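Local coordinates for protein glycoside hydrolase (Streptococcus pneumoniae serotype 4, PDB 6ORH) that probably hydrolyses terminal alpha-L-fucose residues from host-derived glycans as a glycoside hydrolase of family 29, at residues V168-A173 against Y183-W188; Q405-G410 against A422-Q427. The protein carries 2 engineered substitutions. All blocks are in the same frame, centred on the assembly; numbering follows the deposited sequence.

Contact 1 of 2, residues V168-A173 against Y183-W188; sequences VWMNGA and YEFEKW. Engineered in segment 168-173: Asn171 (natural residue Asp). With GAL (beta-D-galactopyranose), chain C; FUC (alpha-L-fucopyranose), chain B; FUC (alpha-L-fucopyranose), chain D; EDO (1,2-ethanediol), chain F.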
loop_
_atom_site.group_PDB
_atom_site.type_symbol
_atom_site.label_atom_id
_atom_site.label_comp_id
_atom_site.label_asym_id
_atom_site.label_seq_id
_atom_site.Cartn_x
_atom_site.Cartn_y
_atom_site.Cartn_z
ATOM N N VAL A 168 18.363 16.138 -16.090
ATOM C CA VAL A 168 19.667 15.475 -16.137
ATOM C C VAL A 168 19.635 14.376 -15.075
ATOM O O VAL A 168 19.215 14.660 -13.958
ATOM C CB VAL A 168 20.803 16.486 -15.869
ATOM C CG1 VAL A 168 22.144 15.767 -15.707
ATOM C CG2 VAL A 168 20.890 17.528 -16.996
ATOM N N TRP A 169 20.087 13.158 -15.430
ATOM C CA TRP A 169 20.023 12.023 -14.513
ATOM C C TRP A 169 21.433 11.635 -14.075
ATOM O O TRP A 169 22.285 11.289 -14.917
ATOM C CB TRP A 169 19.350 10.835 -15.240
ATOM C CG TRP A 169 18.114 10.326 -14.555
ATOM C CD1 TRP A 169 16.875 10.901 -14.567
ATOM C CD2 TRP A 169 17.981 9.108 -13.800
ATOM N NE1 TRP A 169 15.980 10.152 -13.852
ATOM C CE2 TRP A 169 16.620 9.020 -13.411
ATOM C CE3 TRP A 169 18.869 8.076 -13.423
ATOM C CZ2 TRP A 169 16.119 7.962 -12.658
ATOM C CZ3 TRP A 169 18.347 7.006 -12.712
ATOM C CH2 TRP A 169 17.007 6.979 -12.299
ATOM N N MET A 170 21.657 11.666 -12.744
ATOM C CA MET A 170 22.923 11.246 -12.140
ATOM C C MET A 170 22.665 10.032 -11.248
ATOM O O MET A 170 22.360 10.146 -10.055
ATOM C CB MET A 170 23.472 12.402 -11.292
ATOM C CG MET A 170 23.730 13.624 -12.148
ATOM S SD MET A 170 24.311 14.968 -11.121
ATOM C CE MET A 170 24.560 16.257 -12.345
ATOM N N ASN A 171 22.756 8.848 -11.848
ATOM C CA ASN A 171 22.478 7.607 -11.141
ATOM C C ASN A 171 23.399 7.476 -9.935
ATOM O O ASN A 171 24.578 7.776 -10.052
ATOM C CB ASN A 171 22.698 6.437 -12.116
ATOM C CG ASN A 171 21.958 5.207 -11.665
ATOM O OD1 ASN A 171 22.271 4.628 -10.627
ATOM N ND2 ASN A 171 21.000 4.770 -12.445
ATOM N N GLY A 172 22.863 7.001 -8.784
ATOM C CA GLY A 172 23.711 6.869 -7.602
ATOM C C GLY A 172 24.407 5.500 -7.482
ATOM O O GLY A 172 25.203 5.322 -6.556
ATOM N N ALA A 173 24.162 4.578 -8.422
ATOM C CA ALA A 173 24.645 3.196 -8.312
ATOM C C ALA A 173 26.147 3.094 -8.583
ATOM O O ALA A 173 26.657 3.668 -9.547
ATOM C CB ALA A 173 23.874 2.277 -9.243
ATOM N N TYR A 183 32.285 13.231 -6.074
ATOM C CA TYR A 183 31.879 14.053 -7.207
ATOM C C TYR A 183 31.749 15.526 -6.807
ATOM O O TYR A 183 31.302 15.844 -5.713
ATOM C CB TYR A 183 30.530 13.548 -7.741
ATOM C CG TYR A 183 30.532 12.095 -8.128
ATOM C CD1 TYR A 183 31.463 11.615 -9.040
ATOM C CD2 TYR A 183 29.655 11.199 -7.557
ATOM C CE1 TYR A 183 31.475 10.281 -9.402
ATOM C CE2 TYR A 183 29.648 9.855 -7.910
ATOM C CZ TYR A 183 30.566 9.403 -8.842
ATOM O OH TYR A 183 30.574 8.100 -9.219
ATOM N N GLU A 184 32.118 16.406 -7.740
ATOM C CA GLU A 184 32.025 17.842 -7.547
ATOM C C GLU A 184 30.605 18.292 -7.896
ATOM O O GLU A 184 30.412 19.072 -8.823
ATOM C CB GLU A 184 33.086 18.564 -8.373
ATOM C CG GLU A 184 34.502 18.323 -7.848
ATOM C CD GLU A 184 35.581 18.890 -8.756
ATOM O OE1 GLU A 184 35.315 19.901 -9.448
ATOM O OE2 GLU A 184 36.693 18.304 -8.790
ATOM N N PHE A 185 29.625 17.851 -7.089
ATOM C CA PHE A 185 28.216 18.048 -7.428
ATOM C C PHE A 185 27.879 19.530 -7.638
ATOM O O PHE A 185 27.224 19.886 -8.618
ATOM C CB PHE A 185 27.349 17.453 -6.319
ATOM C CG PHE A 185 27.230 15.955 -6.351
ATOM C CD1 PHE A 185 26.594 15.327 -7.413
ATOM C CD2 PHE A 185 27.658 15.176 -5.279
ATOM C CE1 PHE A 185 26.432 13.947 -7.431
ATOM C CE2 PHE A 185 27.483 13.797 -5.288
ATOM C CZ PHE A 185 26.855 13.187 -6.360
ATOM N N GLU A 186 28.321 20.403 -6.733
ATOM C CA GLU A 186 27.946 21.812 -6.845
ATOM C C GLU A 186 28.435 22.432 -8.152
ATOM O O GLU A 186 27.723 23.218 -8.778
ATOM C CB GLU A 186 28.355 22.606 -5.601
ATOM C CG GLU A 186 27.509 22.237 -4.405
ATOM C CD GLU A 186 25.988 22.373 -4.524
ATOM O OE1 GLU A 186 25.483 23.241 -5.312
ATOM O OE2 GLU A 186 25.298 21.613 -3.825
ATOM N N LYS A 187 29.659 22.098 -8.581
ATOM C CA LYS A 187 30.192 22.613 -9.824
ATOM C C LYS A 187 29.371 22.075 -10.992
ATOM O O LYS A 187 29.038 22.822 -11.903
ATOM C CB LYS A 187 31.675 22.244 -9.942
ATOM C CG LYS A 187 32.387 22.918 -11.097
ATOM C CD LYS A 187 33.888 22.754 -10.998
ATOM C CE LYS A 187 34.607 23.449 -12.136
ATOM N NZ LYS A 187 36.047 23.108 -12.094
ATOM N N TRP A 188 28.984 20.794 -10.917
ATOM C CA TRP A 188 28.130 20.243 -11.965
ATOM C C TRP A 188 26.794 20.977 -12.026
ATOM O O TRP A 188 26.346 21.305 -13.132
ATOM C CB TRP A 188 27.868 18.750 -11.762
ATOM C CG TRP A 188 29.083 17.874 -11.756
ATOM C CD1 TRP A 188 30.382 18.208 -12.024
ATOM C CD2 TRP A 188 29.073 16.456 -11.545
ATOM N NE1 TRP A 188 31.186 17.087 -11.967
ATOM C CE2 TRP A 188 30.409 16.005 -11.661
ATOM C CE3 TRP A 188 28.054 15.537 -11.265
ATOM C CZ2 TRP A 188 30.746 14.651 -11.529
ATOM C CZ3 TRP A 188 28.386 14.211 -11.087
ATOM C CH2 TRP A 188 29.709 13.787 -11.262
HETATM C C1 GAL C . 19.758 2.783 -7.557
HETATM C C2 GAL C . 20.671 3.833 -6.887
HETATM C C3 GAL C . 19.957 5.187 -6.763
HETATM C C4 GAL C . 19.219 5.575 -8.048
HETATM C C5 GAL C . 18.339 4.388 -8.465
HETATM C C6 GAL C . 17.533 4.635 -9.717
HETATM O O2 GAL C . 21.017 3.382 -5.568
HETATM O O3 GAL C . 20.905 6.215 -6.360
HETATM O O4 GAL C . 20.151 5.887 -9.123
HETATM O O5 GAL C . 19.228 3.289 -8.781
HETATM O O6 GAL C . 16.578 3.552 -9.885
HETATM C C1 FUC B . 20.534 1.590 -11.281
HETATM C C2 FUC B . 21.479 1.186 -12.399
HETATM C C3 FUC B . 20.667 0.409 -13.430
HETATM C C4 FUC B . 19.615 1.326 -14.062
HETATM C C5 FUC B . 18.722 1.877 -12.923
HETATM C C6 FUC B . 17.758 2.941 -13.414
HETATM O O2 FUC B . 22.487 0.340 -11.817
HETATM O O3 FUC B . 21.559 -0.101 -14.438
HETATM O O4 FUC B . 20.296 2.384 -14.796
HETATM O O5 FUC B . 19.522 2.460 -11.818
HETATM C C1 FUC D . 22.371 3.657 -5.197
HETATM C C2 FUC D . 22.376 3.807 -3.663
HETATM C C3 FUC D . 22.134 2.418 -3.031
HETATM C C4 FUC D . 23.174 1.417 -3.482
HETATM C C5 FUC D . 23.095 1.336 -5.000
HETATM C C6 FUC D . 24.123 0.399 -5.624
HETATM O O2 FUC D . 21.369 4.721 -3.311
HETATM O O3 FUC D . 22.135 2.454 -1.593
HETATM O O4 FUC D . 24.499 1.829 -3.098
HETATM O O5 FUC D . 23.311 2.651 -5.498
HETATM C C1 EDO F . 20.940 22.367 -5.427
HETATM O O1 EDO F . 21.896 22.012 -4.441
HETATM C C2 EDO F . 21.352 23.567 -6.187
HETATM O O2 EDO F . 22.764 23.798 -6.233
#
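The indole edge of Trp188 receives the thioether of Met170, whose SD lies near the ring plane, 5.1 Å from the centroid of the six-membered ring: a Met-aromatic contact. The methyl comes in obliquely, with Met170 CE 3.7 Å from Trp188 CE3. One face of this indole is covered by Glu184 and Phe185, and Tyr146 of helix 139-154 stacks on the ring. Phe185 also turns an edge to the sulfur, its CD1 4.4 Å from Met170 SD, while one of its faces carries the CB of Tyr183. Met170 suits the place between strand and helix because its side chain, extended beyond CG (chi2 178°), is long enough to carry a polarisable sulfur and a methyl across.

Beyond it, engineered Asn171 gives its ND2 to O5 of the chain B fucose (2.8 Å, nearly straight at 177°), and its OD1 accepts Ala173 N on an in-plane lone pair, closing an Asx turn. Gly172 N donates a hydrogen bond to galactose O4 at 3.0 Å, and glycine's bare CA lets the sugar's O3 pack close. Strand 167-169, helix 185-196 and strand 200-202 form a beta-alpha-beta unit of the TIM barrel, with the sugars at the first strand's C-terminal end.

Contact 2 of 2, residues Q405-G410 against A422-Q427; sequences QEFGSG and AVVEAQ
Phe407 on the edge strand 403-410 reaches across to Ala422 and Val424, bridging the two antiparallel sheets of a beta sandwich, the galactose-binding-like fold of F5/8 type C domains. Along the strand, Gln405 comes first, with its backbone paired to Val398; it belongs to a glycan pocket and touches an N-acetylglucosamine unit. Glu406 turns to the second subunit, where its carboxylate forms a salt bridge with Arg216 and accepts a hydrogen bond from the backbone N of Gln215, both of that subunit; a carboxylate suits this place because its OE2 can face a guanidinium and a backbone N-H at once.

Phe407 follows, buried, its CG anti to the backbone N (chi1 -179°), which turns the ring in between the two sheets. A large apolar ring suits this place, since it bridges the separation of two backbones whose nearest CA atoms, those of Phe407 and Ala422, are 7.1 Å apart. Val424 answers with a branched side chain of its own, CG1 meeting the ring at its edge, 4.2 Å from Phe407 CE1. The same CE1 lies 3.9 Å from Ala422 O. Gly408 shares Val396 with Phe407 in a classic beta bulge. Gly410 ends the segment, paired with Phe394.

No direct hydrogen bond joins the two segments, but one water links their backbones: it donates to Phe407 O at 2.7 Å and accepts from Ala422 N at 3.0 Å.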
loop_
_atom_site.group_PDB
_atom_site.type_symbol
_atom_site.label_atom_id
_atom_site.label_comp_id
_atom_site.label_asym_id
_atom_site.label_seq_id
_atom_site.Cartn_x
_atom_site.Cartn_y
_atom_site.Cartn_z
ATOM N N GLN A 405 -21.214 4.810 3.893
ATOM C CA GLN A 405 -20.320 3.661 3.932
ATOM C C GLN A 405 -18.953 4.098 3.416
ATOM O O GLN A 405 -18.839 5.053 2.665
ATOM C CB GLN A 405 -20.888 2.504 3.106
ATOM C CG GLN A 405 -22.064 1.801 3.781
ATOM C CD GLN A 405 -22.672 0.712 2.927
ATOM O OE1 GLN A 405 -23.582 -0.002 3.356
ATOM N NE2 GLN A 405 -22.193 0.589 1.696
ATOM N N GLU A 406 -17.905 3.369 3.799
ATOM C CA GLU A 406 -16.583 3.842 3.402
ATOM C C GLU A 406 -16.337 3.522 1.938
ATOM O O GLU A 406 -16.789 2.489 1.407
ATOM C CB GLU A 406 -15.484 3.292 4.308
ATOM C CG GLU A 406 -15.553 1.799 4.428
ATOM C CD GLU A 406 -14.400 1.219 5.215
ATOM O OE1 GLU A 406 -14.292 1.516 6.452
ATOM O OE2 GLU A 406 -13.658 0.468 4.604
ATOM N N PHE A 407 -15.653 4.468 1.282
ATOM C CA PHE A 407 -15.152 4.234 -0.063
ATOM C C PHE A 407 -13.657 3.945 0.006
ATOM O O PHE A 407 -13.203 2.938 -0.526
ATOM C CB PHE A 407 -15.447 5.455 -0.931
ATOM C CG PHE A 407 -14.986 5.292 -2.363
ATOM C CD1 PHE A 407 -15.792 4.666 -3.296
ATOM C CD2 PHE A 407 -13.745 5.768 -2.762
ATOM C CE1 PHE A 407 -15.372 4.543 -4.618
ATOM C CE2 PHE A 407 -13.311 5.620 -4.074
ATOM C CZ PHE A 407 -14.121 4.997 -4.995
ATOM N N GLY A 408 -12.921 4.800 0.712
ATOM C CA GLY A 408 -11.494 4.558 0.901
ATOM C C GLY A 408 -10.887 5.663 1.770
ATOM O O GLY A 408 -11.571 6.598 2.195
ATOM N N SER A 409 -9.582 5.528 2.051
ATOM C CA SER A 409 -8.911 6.546 2.842
ATOM C C SER A 409 -7.474 6.664 2.361
ATOM O O SER A 409 -6.954 5.781 1.666
ATOM C CB SER A 409 -8.929 6.230 4.332
ATOM O OG SER A 409 -8.146 5.079 4.617
ATOM N N GLY A 410 -6.835 7.736 2.819
ATOM C CA GLY A 410 -5.443 7.961 2.460
ATOM C C GLY A 410 -4.763 8.930 3.411
ATOM O O GLY A 410 -5.356 9.444 4.374
ATOM N N ALA A 422 -14.276 -0.076 -4.260
ATOM C CA ALA A 422 -15.215 -0.985 -4.893
ATOM C C ALA A 422 -16.154 -0.189 -5.793
ATOM O O ALA A 422 -16.558 0.926 -5.459
ATOM C CB ALA A 422 -15.994 -1.714 -3.829
ATOM N N VAL A 423 -16.515 -0.779 -6.931
ATOM C CA VAL A 423 -17.451 -0.138 -7.836
ATOM C C VAL A 423 -18.771 0.056 -7.084
ATOM O O VAL A 423 -19.240 -0.868 -6.427
ATOM C CB VAL A 423 -17.629 -0.971 -9.123
ATOM C CG1 VAL A 423 -17.995 -2.410 -8.805
ATOM C CG2 VAL A 423 -18.642 -0.337 -10.066
ATOM N N VAL A 424 -19.327 1.270 -7.146
ATOM C CA VAL A 424 -20.504 1.650 -6.375
ATOM C C VAL A 424 -21.400 2.511 -7.258
ATOM O O VAL A 424 -20.923 3.257 -8.112
ATOM C CB VAL A 424 -20.129 2.340 -5.044
ATOM C CG1 VAL A 424 -19.430 3.678 -5.238
ATOM C CG2 VAL A 424 -21.345 2.537 -4.156
ATOM N N GLU A 425 -22.724 2.370 -7.069
ATOM C CA GLU A 425 -23.685 3.281 -7.671
ATOM C C GLU A 425 -24.210 4.198 -6.569
ATOM O O GLU A 425 -24.770 3.713 -5.578
ATOM C CB GLU A 425 -24.828 2.512 -8.347
ATOM C CG GLU A 425 -25.801 3.419 -9.088
ATOM C CD GLU A 425 -26.941 2.699 -9.803
ATOM O OE1 GLU A 425 -27.602 1.880 -9.152
ATOM O OE2 GLU A 425 -27.139 2.935 -11.009
ATOM N N ALA A 426 -23.980 5.511 -6.725
ATOM C CA ALA A 426 -24.277 6.456 -5.662
ATOM C C ALA A 426 -24.472 7.853 -6.233
ATOM O O ALA A 426 -24.003 8.171 -7.328
ATOM C CB ALA A 426 -23.196 6.427 -4.598
ATOM N N GLN A 427 -25.183 8.675 -5.466
ATOM C CA GLN A 427 -25.468 10.036 -5.853
ATOM C C GLN A 427 -24.771 11.010 -4.905
ATOM O O GLN A 427 -24.509 12.150 -5.291
ATOM C CB GLN A 427 -26.982 10.253 -5.826
ATOM C CG GLN A 427 -27.379 11.677 -6.175
ATOM C CD GLN A 427 -28.854 11.779 -6.485
ATOM O OE1 GLN A 427 -29.488 10.805 -6.902
ATOM N NE2 GLN A 427 -29.391 12.960 -6.246
HETATM O O HOH W 1 -14.642 0.884 -1.399
#

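Overall arrangement
The two contacts lie on opposite sides of the chain's centre, their own centres about 45 Å apart, and share no strand or helix. Contact 1 is buried in the catalytic barrel and joins a parallel strand to the helix that follows it; contact 2 is partly buried and joins strands of two facing antiparallel sheets in the C-terminal domain. Both rely on apolar side chains without a direct hydrogen bond between segments, yet the first sets a thioether against an indole edge, with a phenyl ring beside it, whereas the second sets a phenyl ring against an aliphatic branch and adds a water bridge. Each includes glycan-pocket residues, but only contact 2 is reached by the second subunit.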